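Local structure of MutT related protein (Methanosarcina mazei, 3GRN) at residues E21-E29 with A35-G43; T63-G74 with I88-V99. The protein probably acts as a hydrolase of the Nudix (MutT-related) family, whose members typically cleave nucleoside diphosphates linked to another moiety. All blocks are in the same frame, centred on the assembly; numbering follows the deposited sequence.

Contact 1: E21-E29 with A35-G43; sequences EFLLLRRSE and AGKWDLPGG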
loop_
_atom_site.group_PDB
_atom_site.type_symbol
_atom_site.label_atom_id
_atom_site.label_comp_id
_atom_site.label_asym_id
_atom_site.label_seq_id
_atom_site.Cartn_x
_atom_site.Cartn_y
_atom_site.Cartn_z
ATOM N N GLU A 21 -24.516 6.142 -7.057
ATOM C CA GLU A 21 -23.538 5.462 -7.905
ATOM C C GLU A 21 -22.363 5.008 -7.034
ATOM O O GLU A 21 -22.003 5.703 -6.089
ATOM C CB GLU A 21 -23.003 6.390 -8.994
ATOM C CG GLU A 21 -24.064 6.953 -9.952
ATOM C CD GLU A 21 -23.508 8.040 -10.854
ATOM O OE1 GLU A 21 -22.788 8.934 -10.341
ATOM O OE2 GLU A 21 -23.787 8.001 -12.078
ATOM N N PHE A 22 -21.769 3.867 -7.379
ATOM C CA PHE A 22 -20.690 3.261 -6.577
ATOM C C PHE A 22 -19.298 3.697 -7.003
ATOM O O PHE A 22 -19.007 3.818 -8.185
ATOM C CB PHE A 22 -20.758 1.729 -6.651
ATOM C CG PHE A 22 -22.017 1.151 -6.065
ATOM C CD1 PHE A 22 -22.098 0.846 -4.718
ATOM C CD2 PHE A 22 -23.127 0.915 -6.875
ATOM C CE1 PHE A 22 -23.262 0.307 -4.170
ATOM C CE2 PHE A 22 -24.295 0.386 -6.342
ATOM C CZ PHE A 22 -24.364 0.077 -4.994
ATOM N N LEU A 23 -18.429 3.872 -6.020
ATOM C CA LEU A 23 -17.043 4.255 -6.277
ATOM C C LEU A 23 -16.224 3.061 -6.743
ATOM O O LEU A 23 -16.047 2.082 -5.994
ATOM C CB LEU A 23 -16.411 4.860 -5.009
ATOM C CG LEU A 23 -14.948 5.325 -5.146
ATOM C CD1 LEU A 23 -14.710 6.304 -6.295
ATOM C CD2 LEU A 23 -14.400 5.866 -3.813
ATOM N N LEU A 24 -15.718 3.148 -7.977
ATOM C CA LEU A 24 -14.749 2.170 -8.481
ATOM C C LEU A 24 -13.401 2.844 -8.736
ATOM O O LEU A 24 -13.343 4.035 -9.040
ATOM C CB LEU A 24 -15.228 1.475 -9.756
ATOM C CG LEU A 24 -16.632 0.895 -9.760
ATOM C CD1 LEU A 24 -16.853 0.143 -11.064
ATOM C CD2 LEU A 24 -16.847 -0.015 -8.586
ATOM N N LEU A 25 -12.331 2.072 -8.616
ATOM C CA LEU A 25 -10.976 2.586 -8.788
ATOM C C LEU A 25 -10.255 1.694 -9.779
ATOM O O LEU A 25 -10.405 0.479 -9.726
ATOM C CB LEU A 25 -10.234 2.487 -7.459
ATOM C CG LEU A 25 -10.900 3.068 -6.216
ATOM C CD1 LEU A 25 -9.983 2.795 -4.998
ATOM C CD2 LEU A 25 -11.109 4.535 -6.402
ATOM N N ARG A 26 -9.455 2.284 -10.664
ATOM C CA ARG A 26 -8.660 1.474 -11.592
ATOM C C ARG A 26 -7.245 1.310 -11.090
ATOM O O ARG A 26 -6.588 2.298 -10.818
ATOM C CB ARG A 26 -8.668 2.072 -12.996
ATOM C CG ARG A 26 -7.986 1.151 -13.996
ATOM C CD ARG A 26 -8.356 1.453 -15.417
ATOM N NE ARG A 26 -7.483 2.448 -16.013
ATOM C CZ ARG A 26 -6.283 2.205 -16.549
ATOM N NH1 ARG A 26 -5.590 3.209 -17.067
ATOM N NH2 ARG A 26 -5.751 0.982 -16.561
ATOM N N ARG A 27 -6.768 0.071 -11.019
ATOM C CA ARG A 27 -5.494 -0.280 -10.413
ATOM C C ARG A 27 -4.314 0.162 -11.285
ATOM O O ARG A 27 -4.430 0.170 -12.503
ATOM C CB ARG A 27 -5.416 -1.784 -10.187
ATOM C CG ARG A 27 -6.454 -2.329 -9.213
ATOM C CD ARG A 27 -6.442 -3.870 -9.132
ATOM N NE ARG A 27 -5.193 -4.417 -8.588
ATOM C CZ ARG A 27 -4.895 -4.497 -7.290
ATOM N NH1 ARG A 27 -5.750 -4.061 -6.374
ATOM N NH2 ARG A 27 -3.728 -5.001 -6.903
ATOM N N SER A 28 -3.196 0.517 -10.642
ATOM C CA SER A 28 -1.999 0.933 -11.381
ATOM C C SER A 28 -1.358 -0.248 -12.113
ATOM O O SER A 28 -1.575 -1.420 -11.742
ATOM C CB SER A 28 -0.978 1.584 -10.466
ATOM O OG SER A 28 -0.358 0.626 -9.633
ATOM N N GLU A 29 -0.565 0.078 -13.134
ATOM C CA GLU A 29 0.063 -0.928 -14.006
ATOM C C GLU A 29 1.197 -1.708 -13.328
ATOM O O GLU A 29 1.530 -2.821 -13.742
ATOM C CB GLU A 29 0.538 -0.282 -15.299
ATOM C CG GLU A 29 -0.564 0.422 -16.071
ATOM C CD GLU A 29 -1.541 -0.540 -16.701
ATOM O OE1 GLU A 29 -1.140 -1.701 -16.982
ATOM O OE2 GLU A 29 -2.702 -0.121 -16.927
ATOM N N ALA A 35 -3.107 -5.922 -12.382
ATOM C CA ALA A 35 -2.584 -4.628 -12.815
ATOM C C ALA A 35 -3.482 -4.011 -13.896
ATOM O O ALA A 35 -3.904 -4.691 -14.814
ATOM C CB ALA A 35 -1.167 -4.804 -13.321
ATOM N N GLY A 36 -3.837 -2.745 -13.734
ATOM C CA GLY A 36 -4.659 -2.067 -14.739
ATOM C C GLY A 36 -6.159 -2.252 -14.720
ATOM O O GLY A 36 -6.850 -1.582 -15.483
ATOM N N LYS A 37 -6.675 -3.149 -13.868
ATOM C CA LYS A 37 -8.116 -3.459 -13.864
ATOM C C LYS A 37 -8.923 -2.604 -12.862
ATOM O O LYS A 37 -8.362 -2.111 -11.884
ATOM C CB LYS A 37 -8.342 -4.952 -13.597
ATOM C CG LYS A 37 -7.762 -5.881 -14.675
ATOM C CD LYS A 37 -8.423 -7.259 -14.660
ATOM C CE LYS A 37 -7.994 -8.124 -15.860
ATOM N NZ LYS A 37 -6.528 -8.476 -15.878
ATOM N N TRP A 38 -10.222 -2.441 -13.114
ATOM C CA TRP A 38 -11.151 -1.803 -12.151
ATOM C C TRP A 38 -11.357 -2.662 -10.873
ATOM O O TRP A 38 -11.302 -3.884 -10.938
ATOM C CB TRP A 38 -12.485 -1.465 -12.823
ATOM C CG TRP A 38 -12.325 -0.394 -13.839
ATOM C CD1 TRP A 38 -12.067 -0.559 -15.178
ATOM C CD2 TRP A 38 -12.347 1.017 -13.606
ATOM N NE1 TRP A 38 -11.949 0.666 -15.792
ATOM C CE2 TRP A 38 -12.115 1.651 -14.851
ATOM C CE3 TRP A 38 -12.546 1.814 -12.467
ATOM C CZ2 TRP A 38 -12.084 3.041 -14.988
ATOM C CZ3 TRP A 38 -12.515 3.195 -12.608
ATOM C CH2 TRP A 38 -12.284 3.792 -13.859
ATOM N N ASP A 39 -11.563 -2.000 -9.722
ATOM C CA ASP A 39 -11.598 -2.631 -8.407
ATOM C C ASP A 39 -12.509 -1.809 -7.472
ATOM O O ASP A 39 -12.853 -0.666 -7.785
ATOM C CB ASP A 39 -10.162 -2.683 -7.852
ATOM C CG ASP A 39 -9.926 -3.844 -6.894
ATOM O OD1 ASP A 39 -10.898 -4.428 -6.393
ATOM O OD2 ASP A 39 -8.751 -4.181 -6.626
ATOM N N LEU A 40 -12.868 -2.366 -6.323
ATOM C CA LEU A 40 -13.524 -1.592 -5.280
ATOM C C LEU A 40 -12.423 -1.105 -4.358
ATOM O O LEU A 40 -11.345 -1.747 -4.289
ATOM C CB LEU A 40 -14.504 -2.454 -4.478
ATOM C CG LEU A 40 -15.806 -2.929 -5.122
ATOM C CD1 LEU A 40 -16.566 -3.805 -4.148
ATOM C CD2 LEU A 40 -16.676 -1.728 -5.486
ATOM N N PRO A 41 -12.690 -0.023 -3.595
ATOM C CA PRO A 41 -11.758 0.356 -2.525
ATOM C C PRO A 41 -11.645 -0.769 -1.511
ATOM O O PRO A 41 -12.647 -1.381 -1.184
ATOM C CB PRO A 41 -12.445 1.556 -1.866
ATOM C CG PRO A 41 -13.351 2.077 -2.887
ATOM C CD PRO A 41 -13.825 0.916 -3.679
ATOM N N GLY A 42 -10.432 -1.079 -1.098
ATOM C CA GLY A 42 -10.210 -2.131 -0.100
ATOM C C GLY A 42 -8.902 -2.831 -0.335
ATOM O O GLY A 42 -8.084 -2.373 -1.147
ATOM N N GLY A 43 -8.689 -3.946 0.361
ATOM C CA GLY A 43 -7.451 -4.692 0.186
ATOM C C GLY A 43 -7.256 -5.660 1.322
ATOM O O GLY A 43 -8.199 -5.917 2.081
#

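Contact 2: T63-G74 with I88-V99; sequences TGITMVPGDIAG and IVFDGGYVVADV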
loop_
_atom_site.group_PDB
_atom_site.type_symbol
_atom_site.label_atom_id
_atom_site.label_comp_id
_atom_site.label_asym_id
_atom_site.label_seq_id
_atom_site.Cartn_x
_atom_site.Cartn_y
_atom_site.Cartn_z
ATOM N N THR A 63 -8.301 6.495 -1.002
ATOM C CA THR A 63 -9.240 7.500 -1.521
ATOM C C THR A 63 -9.295 8.805 -0.717
ATOM O O THR A 63 -9.891 9.771 -1.182
ATOM C CB THR A 63 -10.701 6.975 -1.562
ATOM O OG1 THR A 63 -11.217 6.905 -0.233
ATOM C CG2 THR A 63 -10.851 5.588 -2.289
ATOM N N GLY A 64 -8.731 8.840 0.486
ATOM C CA GLY A 64 -8.832 10.060 1.323
ATOM C C GLY A 64 -10.134 10.134 2.126
ATOM O O GLY A 64 -10.331 11.067 2.920
ATOM N N ILE A 65 -11.035 9.174 1.906
ATOM C CA ILE A 65 -12.332 9.149 2.585
ATOM C C ILE A 65 -12.225 8.578 3.986
ATOM O O ILE A 65 -11.680 7.490 4.185
ATOM C CB ILE A 65 -13.408 8.385 1.748
ATOM C CG1 ILE A 65 -13.630 9.114 0.411
ATOM C CG2 ILE A 65 -14.760 8.231 2.525
ATOM C CD1 ILE A 65 -14.396 8.336 -0.618
ATOM N N THR A 66 -12.754 9.320 4.964
ATOM C CA THR A 66 -12.888 8.788 6.311
ATOM C C THR A 66 -14.291 8.195 6.429
ATOM O O THR A 66 -15.303 8.913 6.309
ATOM C CB THR A 66 -12.707 9.876 7.382
ATOM O OG1 THR A 66 -11.413 10.466 7.249
ATOM C CG2 THR A 66 -12.842 9.276 8.786
ATOM N N MET A 67 -14.332 6.880 6.622
ATOM C CA MET A 67 -15.587 6.158 6.728
ATOM C C MET A 67 -15.640 5.372 8.045
ATOM O O MET A 67 -14.623 4.854 8.515
ATOM C CB MET A 67 -15.777 5.246 5.493
ATOM C CG MET A 67 -15.100 3.846 5.573
ATOM S SD MET A 67 -16.050 2.658 4.622
ATOM C CE MET A 67 -15.091 1.237 4.938
ATOM N N VAL A 68 -16.823 5.310 8.648
ATOM C CA VAL A 68 -17.101 4.286 9.644
ATOM C C VAL A 68 -17.950 3.216 8.941
ATOM O O VAL A 68 -19.027 3.513 8.414
ATOM C CB VAL A 68 -17.711 4.844 10.986
ATOM C CG1 VAL A 68 -18.831 5.846 10.745
ATOM C CG2 VAL A 68 -18.168 3.706 11.906
ATOM N N PRO A 69 -17.413 1.988 8.852
ATOM C CA PRO A 69 -18.070 0.923 8.095
ATOM C C PRO A 69 -19.423 0.579 8.701
ATOM O O PRO A 69 -19.541 0.499 9.923
ATOM C CB PRO A 69 -17.115 -0.265 8.257
ATOM C CG PRO A 69 -15.814 0.338 8.683
ATOM C CD PRO A 69 -16.146 1.543 9.463
ATOM N N GLY A 70 -20.424 0.402 7.840
ATOM C CA GLY A 70 -21.752 -0.001 8.261
ATOM C C GLY A 70 -21.857 -1.515 8.224
ATOM O O GLY A 70 -20.907 -2.230 8.544
ATOM N N ASP A 71 -23.008 -2.016 7.813
ATOM C CA ASP A 71 -23.239 -3.453 7.854
ATOM C C ASP A 71 -22.437 -4.192 6.771
ATOM O O ASP A 71 -22.013 -3.605 5.774
ATOM C CB ASP A 71 -24.726 -3.739 7.658
ATOM C CG ASP A 71 -25.589 -3.151 8.764
ATOM O OD1 ASP A 71 -25.159 -3.159 9.942
ATOM O OD2 ASP A 71 -26.707 -2.693 8.448
ATOM N N ILE A 72 -22.263 -5.493 6.962
ATOM C CA ILE A 72 -21.671 -6.321 5.907
ATOM C C ILE A 72 -22.639 -6.440 4.735
ATOM O O ILE A 72 -23.826 -6.693 4.940
ATOM C CB ILE A 72 -21.312 -7.713 6.451
ATOM C CG1 ILE A 72 -20.230 -7.600 7.518
ATOM C CG2 ILE A 72 -20.881 -8.640 5.315
ATOM C CD1 ILE A 72 -20.285 -8.711 8.522
ATOM N N ALA A 73 -22.137 -6.233 3.513
ATOM C CA ALA A 73 -22.946 -6.269 2.298
ATOM C C ALA A 73 -22.920 -7.649 1.640
ATOM O O ALA A 73 -23.807 -7.991 0.870
ATOM C CB ALA A 73 -22.485 -5.226 1.333
ATOM N N GLY A 74 -21.878 -8.408 1.938
ATOM C CA GLY A 74 -21.717 -9.763 1.403
ATOM C C GLY A 74 -20.260 -10.187 1.309
ATOM O O GLY A 74 -19.382 -9.623 1.966
ATOM N N ILE A 88 -14.528 -9.771 2.315
ATOM C CA ILE A 88 -15.781 -9.359 2.935
ATOM C C ILE A 88 -16.065 -7.924 2.491
ATOM O O ILE A 88 -15.175 -7.047 2.541
ATOM C CB ILE A 88 -15.764 -9.520 4.488
ATOM C CG1 ILE A 88 -15.533 -10.992 4.886
ATOM C CG2 ILE A 88 -17.090 -9.081 5.091
ATOM C CD1 ILE A 88 -14.086 -11.397 5.020
ATOM N N VAL A 89 -17.299 -7.697 2.037
ATOM C CA VAL A 89 -17.683 -6.406 1.469
ATOM C C VAL A 89 -18.547 -5.682 2.503
ATOM O O VAL A 89 -19.513 -6.254 3.018
ATOM C CB VAL A 89 -18.446 -6.541 0.133
ATOM C CG1 VAL A 89 -18.759 -5.169 -0.384
ATOM C CG2 VAL A 89 -17.611 -7.313 -0.916
ATOM N N PHE A 90 -18.165 -4.447 2.813
ATOM C CA PHE A 90 -18.864 -3.616 3.776
ATOM C C PHE A 90 -19.601 -2.490 3.083
ATOM O O PHE A 90 -19.146 -1.978 2.043
ATOM C CB PHE A 90 -17.863 -3.029 4.770
ATOM C CG PHE A 90 -17.367 -4.029 5.767
ATOM C CD1 PHE A 90 -18.028 -4.190 6.989
ATOM C CD2 PHE A 90 -16.235 -4.802 5.495
ATOM C CE1 PHE A 90 -17.575 -5.117 7.917
ATOM C CE2 PHE A 90 -15.786 -5.746 6.410
ATOM C CZ PHE A 90 -16.447 -5.915 7.619
ATOM N N ASP A 91 -20.739 -2.110 3.655
ATOM C CA ASP A 91 -21.481 -0.995 3.129
ATOM C C ASP A 91 -20.961 0.281 3.796
ATOM O O ASP A 91 -20.983 0.427 5.020
ATOM C CB ASP A 91 -22.988 -1.202 3.328
ATOM C CG ASP A 91 -23.821 -0.287 2.444
ATOM O OD1 ASP A 91 -23.591 0.938 2.470
ATOM O OD2 ASP A 91 -24.715 -0.791 1.727
ATOM N N GLY A 92 -20.476 1.189 2.962
ATOM C CA GLY A 92 -19.843 2.418 3.411
ATOM C C GLY A 92 -20.801 3.594 3.328
ATOM O O GLY A 92 -20.424 4.716 3.659
ATOM N N GLY A 93 -22.026 3.345 2.876
ATOM C CA GLY A 93 -23.076 4.367 2.918
ATOM C C GLY A 93 -22.974 5.347 1.769
ATOM O O GLY A 93 -22.529 4.990 0.678
ATOM N N TYR A 94 -23.393 6.588 2.026
ATOM C CA TYR A 94 -23.434 7.652 1.023
ATOM C C TYR A 94 -22.550 8.790 1.497
ATOM O O TYR A 94 -22.689 9.242 2.641
ATOM C CB TYR A 94 -24.867 8.176 0.830
ATOM C CG TYR A 94 -25.834 7.194 0.213
ATOM C CD1 TYR A 94 -26.202 7.307 -1.118
ATOM C CD2 TYR A 94 -26.402 6.162 0.973
ATOM C CE1 TYR A 94 -27.096 6.415 -1.697
ATOM C CE2 TYR A 94 -27.291 5.258 0.404
ATOM C CZ TYR A 94 -27.636 5.398 -0.932
ATOM O OH TYR A 94 -28.513 4.516 -1.517
ATOM N N VAL A 95 -21.638 9.235 0.628
ATOM C CA VAL A 95 -20.681 10.295 0.954
ATOM C C VAL A 95 -20.642 11.429 -0.070
ATOM O O VAL A 95 -21.014 11.268 -1.232
ATOM C CB VAL A 95 -19.206 9.781 1.157
ATOM C CG1 VAL A 95 -19.113 8.701 2.245
ATOM C CG2 VAL A 95 -18.588 9.315 -0.165
ATOM N N VAL A 96 -20.171 12.577 0.393
ATOM C CA VAL A 96 -19.869 13.697 -0.470
ATOM C C VAL A 96 -18.372 13.887 -0.264
ATOM O O VAL A 96 -17.939 14.379 0.781
ATOM C CB VAL A 96 -20.659 14.987 -0.058
ATOM C CG1 VAL A 96 -20.345 16.128 -1.007
ATOM C CG2 VAL A 96 -22.174 14.722 -0.017
ATOM N N ALA A 97 -17.583 13.436 -1.237
ATOM C CA ALA A 97 -16.132 13.493 -1.127
ATOM C C ALA A 97 -15.477 13.720 -2.475
ATOM O O ALA A 97 -15.966 13.251 -3.503
ATOM C CB ALA A 97 -15.597 12.206 -0.484
ATOM N N ASP A 98 -14.384 14.478 -2.474
ATOM C CA ASP A 98 -13.514 14.547 -3.633
ATOM C C ASP A 98 -12.445 13.483 -3.454
ATOM O O ASP A 98 -11.550 13.626 -2.611
ATOM C CB ASP A 98 -12.880 15.936 -3.782
ATOM C CG ASP A 98 -13.781 16.898 -4.539
ATOM O OD1 ASP A 98 -13.463 17.215 -5.705
ATOM O OD2 ASP A 98 -14.819 17.308 -3.977
ATOM N N VAL A 99 -12.565 12.418 -4.237
ATOM C CA VAL A 99 -11.635 11.271 -4.146
ATOM C C VAL A 99 -10.202 11.700 -4.472
ATOM O O VAL A 99 -9.953 12.434 -5.446
ATOM C CB VAL A 99 -12.097 10.151 -5.098
ATOM C CG1 VAL A 99 -11.137 8.972 -5.079
ATOM C CG2 VAL A 99 -13.519 9.728 -4.739
HETATM O O HOH W 1 -11.231 12.074 -0.344
#

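Contact 1: E21-E29 with A35-G43
In the conformer of Asp39 described here, a salt bridge joins NH1 of Arg27 to OD2 of Asp39 at 3.0 Å; the oxygen is met nearly along its C-O axis but lies tilted from the guanidinium plane, guanidinium and carboxylate being turned 56° apart. Arg27 NH2 also bonds Thr33 O. Arg26 NH2 donates in its guanidinium plane to Gly36 O and forms a salt bridge with Glu29 OE2 at 3.3 Å; Arg26 NE forms another with Glu107 OE2 of strand 105-111. The backbones form a beta hairpin of the Nudix fold, strand 22-27 running antiparallel to 38-44. Leu25 and Asp39 are its hydrogen-bonded pair, Leu25 N to Asp39 O at 2.9 Å and Asp39 N to Leu25 O at 2.7 Å; Arg27 N bonds Lys37 O at 2.8 Å. CB of Arg26 sits over the centre of the six-membered Trp38 ring, 3.7 Å from its centroid, a CH-pi contact. With CG anti to the backbone N (chi1 -173°), the Arg26 chain runs on across the same face, its CD 3.7 Å from Trp38 NE1. Leu24 CD2 meets Leu40 CD2 at 3.5 Å, and the Pro41 ring is touched at CG by Leu23 CD2 and Leu25 CD1.

Contact 2: T63-G74 with I88-V99
Ile72 lies alongside Phe90, the two side chains pointing the same way, and its CG1 comes 3.7 Å from CE1 of the ring. They are a non-hydrogen-bonded pair of the antiparallel hairpin formed by strands 72-79 and 84-94, at one margin of the Nudix sheet. One residue on, a classic beta bulge shifts the register: Ala73 and Gly74 both face Val89, whose O accepts a 2.7 Å bond from Ala73 N and a weak one from Gly74 N. Val89 N returns a bond to Gly74 O. Gly74 has backbone angles at which a side chain would jam against the preceding carbonyl.

Phe90 CG is anti to its carbonyl carbon (chi1 -74°), which turns the ring to bring Gly70 O to its edge, in plane, 3.8 Å from CD1; CB of Pro69 also touches CD1. A serine in place of Phe90 would probably take from Ile72 CG1 and Pro69 CB the ring they pack on and open a gap beside Gly70. Both Pro69 O and Gly70 O are hydrogen-bonded by Lys52 NZ of helix 51-63. Next to them, Gly70 N bonds to Asp91 O and Asp91 N to Asp71 O. The Asp91 carboxylate makes an Asx turn through OD1 to Gly93 N and a salt bridge through OD2 to Arg16.

Toward Thr63 the backbone pairing gives way to looser contacts: Met67 SD lies 4.0 Å from the backbone CA of Gly92, and Ile65 CG1 packs on Ala97 CB. An ST turn, Ile65 N to Thr63 OG1, shapes the chain here, OG1 also bonding Val59 O. One water donates to Thr63 O and to Asp98 O, each at 2.8 Å.

How the contacts relate
From the N terminus, the chain leaves strand 7-16 and first closes the short loop between 21-29 and 35-43, making contact 1. It then passes through helix 51-63 to contact 2, which closes the longer excursion from 63-74 to 88-99, itself mostly strand. The two follow in series, neither nested nor crossed, with centres about 14 Å apart. Both hairpins belong to one mixed sheet, where strand 7-16 lies between 84-94 and 38-44. They also touch directly: Leu23 of contact 1 packs on Thr63, Ile65 and Val99 of contact 2, and Leu25 joins it against Thr63, tying strand 22-27 to residues 63-65 and to the loop at Val99.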